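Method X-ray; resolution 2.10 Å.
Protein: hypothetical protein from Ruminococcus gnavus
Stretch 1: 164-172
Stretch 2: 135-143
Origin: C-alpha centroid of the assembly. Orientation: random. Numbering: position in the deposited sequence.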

# COMPACT_ATOMS: atom_id res chain seq x y z
N TYR A 164 1.62 -10.62 17.17
CA TYR A 164 0.58 -9.80 17.77
C TYR A 164 -0.46 -10.73 18.36
O TYR A 164 -0.91 -11.66 17.70
CB TYR A 164 -0.11 -8.92 16.74
CG TYR A 164 0.76 -7.90 16.05
CD1 TYR A 164 0.91 -6.61 16.56
CD2 TYR A 164 1.39 -8.21 14.85
CE1 TYR A 164 1.69 -5.66 15.89
CE2 TYR A 164 2.16 -7.28 14.19
CZ TYR A 164 2.31 -6.00 14.71
OH TYR A 164 3.09 -5.09 14.02
N GLU A 165 -0.85 -10.46 19.61
CA GLU A 165 -1.86 -11.24 20.32
C GLU A 165 -1.63 -12.75 20.18
O GLU A 165 -2.56 -13.51 19.93
CB GLU A 165 -3.26 -10.85 19.86
CG GLU A 165 -3.50 -9.35 19.89
CD GLU A 165 -4.92 -8.97 20.26
OE1 GLU A 165 -5.27 -9.07 21.46
OE2 GLU A 165 -5.68 -8.54 19.35
N LYS A 166 -0.38 -13.15 20.35
CA LYS A 166 0.01 -14.56 20.39
C LYS A 166 -0.06 -15.26 19.03
O LYS A 166 -0.05 -16.48 18.96
CB LYS A 166 -0.84 -15.32 21.43
CG LYS A 166 -1.27 -14.48 22.63
CD LYS A 166 -1.56 -15.32 23.87
CE LYS A 166 -0.43 -15.20 24.88
NZ LYS A 166 -0.66 -16.05 26.08
N ASN A 167 -0.11 -14.48 17.94
CA ASN A 167 -0.18 -15.04 16.59
C ASN A 167 0.91 -14.46 15.71
O ASN A 167 1.05 -13.25 15.63
CB ASN A 167 -1.52 -14.73 15.94
CG ASN A 167 -2.67 -15.44 16.62
OD1 ASN A 167 -2.52 -16.54 17.16
ND2 ASN A 167 -3.83 -14.80 16.60
N TRP A 168 1.65 -15.33 15.03
CA TRP A 168 2.80 -14.89 14.23
C TRP A 168 2.44 -14.61 12.78
O TRP A 168 1.57 -15.25 12.20
CB TRP A 168 3.92 -15.92 14.29
CG TRP A 168 4.55 -15.99 15.64
CD1 TRP A 168 4.18 -16.78 16.69
CD2 TRP A 168 5.66 -15.22 16.09
NE1 TRP A 168 5.00 -16.55 17.76
CE2 TRP A 168 5.92 -15.59 17.42
CE3 TRP A 168 6.48 -14.24 15.48
CZ2 TRP A 168 6.96 -15.04 18.16
CZ3 TRP A 168 7.50 -13.69 16.22
CH2 TRP A 168 7.73 -14.09 17.55
N LYS A 169 3.13 -13.62 12.21
CA LYS A 169 3.12 -13.39 10.78
C LYS A 169 4.46 -12.84 10.32
O LYS A 169 5.27 -12.38 11.12
CB LYS A 169 1.97 -12.46 10.39
CG LYS A 169 0.61 -13.13 10.45
CD LYS A 169 -0.33 -12.57 9.41
CE LYS A 169 -1.70 -13.19 9.52
NZ LYS A 169 -2.66 -12.39 8.72
N ILE A 170 4.71 -12.91 9.02
CA ILE A 170 5.92 -12.35 8.47
C ILE A 170 5.72 -10.86 8.24
O ILE A 170 4.86 -10.49 7.46
CB ILE A 170 6.28 -12.99 7.12
CG1 ILE A 170 6.47 -14.50 7.29
CG2 ILE A 170 7.51 -12.32 6.52
CD1 ILE A 170 7.43 -14.90 8.39
N HIS A 171 6.51 -10.03 8.91
CA HIS A 171 6.51 -8.58 8.66
C HIS A 171 7.30 -8.24 7.40
O HIS A 171 6.94 -7.30 6.67
CB HIS A 171 7.12 -7.81 9.83
CG HIS A 171 7.26 -6.35 9.56
ND1 HIS A 171 6.16 -5.52 9.41
CD2 HIS A 171 8.34 -5.57 9.36
CE1 HIS A 171 6.57 -4.30 9.16
NE2 HIS A 171 7.89 -4.30 9.12
N SER A 172 8.39 -8.96 7.18
CA SER A 172 9.20 -8.73 5.99
C SER A 172 9.90 -9.99 5.54
O SER A 172 10.32 -10.80 6.37
CB SER A 172 10.24 -7.64 6.25
OG SER A 172 10.89 -7.25 5.06
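Stretch 2 (135-143) CLAAQEVSE

Two hydrogen bonds fix stretch 2 against stretch 1, one at a backbone NH of a tight turn, the other at the backbone carbonyl of Leu136. At the first, the side chain of Gln139 reaches the type I' turn from Tyr164 to Asn167: Lys166 N donates to Gln139 OE1 at 2.6 Å. The turn closes itself through Tyr164 N to Asn167 O (3.1 Å) and Asn167 N to Tyr164 O (2.9 Å). Glu165 N also lies 2.8 Å from Gln139 OE1, but its angle is too poor for a hydrogen bond. The CA-to-CB bond of Gln139 points toward stretch 1, and its m, t side chain places OE1 at the turn; those of Glu165 and Lys166 point away, leaving backbone as the docking surface.

The second bond runs from Tyr164 OH to Leu136 O, 3.0 Å. Positive phi at Ala137 marks the departure from the helix; the chain then passes through extended Ala138 and on toward the strand that includes Val141 to Glu143. Although the CA-to-CB bond of Tyr164 points away, its ring returns to the contact. Leu136 O sits at the ring edge, and Ala138 CB covers one face, 4.0 Å from Tyr164 CE1.

Farther out, His171 and Leu136 point toward each other's stretch, and Leu136 CD2 lies over the imidazole face, 3.3 Å from His171 CE1, in a CH-pi contact. The CA-to-CB bond of Trp168 points sideways, yet its indole end comes nearer: Trp168 CH2 is 3.5 Å from Glu140 CB, and Trp168 CZ3 is 3.9 Å from Ser142 CB. Between these two, Val141 points away. The extended segments, Asn167 to Ile170 and Val141 to Glu143, run in broadly the same direction, with no backbone hydrogen bond between them; Tyr164 CA and Gln139 CA are 5.5 Å apart, His171 CA and Val141 CA 8.8 Å.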

# COMPACT_ATOMS: atom_id res chain seq x y z
N CYS A 135 9.00 -0.37 17.21
CA CYS A 135 8.53 0.21 15.93
C CYS A 135 7.15 -0.33 15.53
O CYS A 135 6.26 0.42 15.13
CB CYS A 135 9.53 -0.10 14.80
SG CYS A 135 11.08 0.84 14.79
N LEU A 136 6.99 -1.64 15.63
CA LEU A 136 5.79 -2.31 15.15
C LEU A 136 4.69 -2.38 16.21
O LEU A 136 3.57 -2.82 15.90
CB LEU A 136 6.15 -3.71 14.67
CG LEU A 136 7.16 -3.78 13.51
CD1 LEU A 136 7.55 -5.22 13.22
CD2 LEU A 136 6.58 -3.15 12.26
N ALA A 137 4.99 -1.92 17.43
CA ALA A 137 4.11 -2.10 18.59
C ALA A 137 3.72 -3.58 18.75
O ALA A 137 2.57 -3.91 19.02
CB ALA A 137 2.88 -1.22 18.49
N ALA A 138 4.72 -4.45 18.59
CA ALA A 138 4.50 -5.89 18.54
C ALA A 138 4.84 -6.54 19.86
O ALA A 138 5.67 -6.04 20.62
CB ALA A 138 5.34 -6.49 17.43
N GLN A 139 4.21 -7.68 20.13
CA GLN A 139 4.54 -8.46 21.32
C GLN A 139 5.96 -9.01 21.23
O GLN A 139 6.74 -8.84 22.16
CB GLN A 139 3.55 -9.61 21.48
CG GLN A 139 2.13 -9.17 21.75
CD GLN A 139 1.25 -10.34 22.13
OE1 GLN A 139 1.16 -11.33 21.41
NE2 GLN A 139 0.61 -10.24 23.29
N GLU A 140 6.29 -9.66 20.12
CA GLU A 140 7.65 -10.12 19.84
C GLU A 140 8.01 -9.87 18.37
O GLU A 140 7.15 -10.00 17.49
CB GLU A 140 7.80 -11.63 20.09
CG GLU A 140 7.51 -12.12 21.50
CD GLU A 140 8.11 -13.50 21.77
OE1 GLU A 140 9.14 -13.84 21.13
OE2 GLU A 140 7.57 -14.24 22.62
N VAL A 141 9.26 -9.51 18.12
CA VAL A 141 9.85 -9.58 16.78
C VAL A 141 10.94 -10.64 16.82
O VAL A 141 11.73 -10.71 17.75
CB VAL A 141 10.46 -8.23 16.34
CG1 VAL A 141 11.40 -8.40 15.15
CG2 VAL A 141 9.36 -7.25 15.99
N SER A 142 10.97 -11.49 15.80
CA SER A 142 12.00 -12.52 15.69
C SER A 142 12.64 -12.47 14.31
O SER A 142 11.96 -12.70 13.31
CB SER A 142 11.41 -13.89 15.96
OG SER A 142 12.35 -14.89 15.62
N GLU A 143 13.93 -12.14 14.26
CA GLU A 143 14.68 -12.08 13.01
C GLU A 143 15.28 -13.45 12.74
O GLU A 143 16.10 -13.93 13.52
CB GLU A 143 15.79 -11.03 13.08
CG GLU A 143 15.33 -9.62 12.74
CD GLU A 143 16.47 -8.63 12.76
OE1 GLU A 143 17.12 -8.52 13.83
OE2 GLU A 143 16.72 -7.96 11.73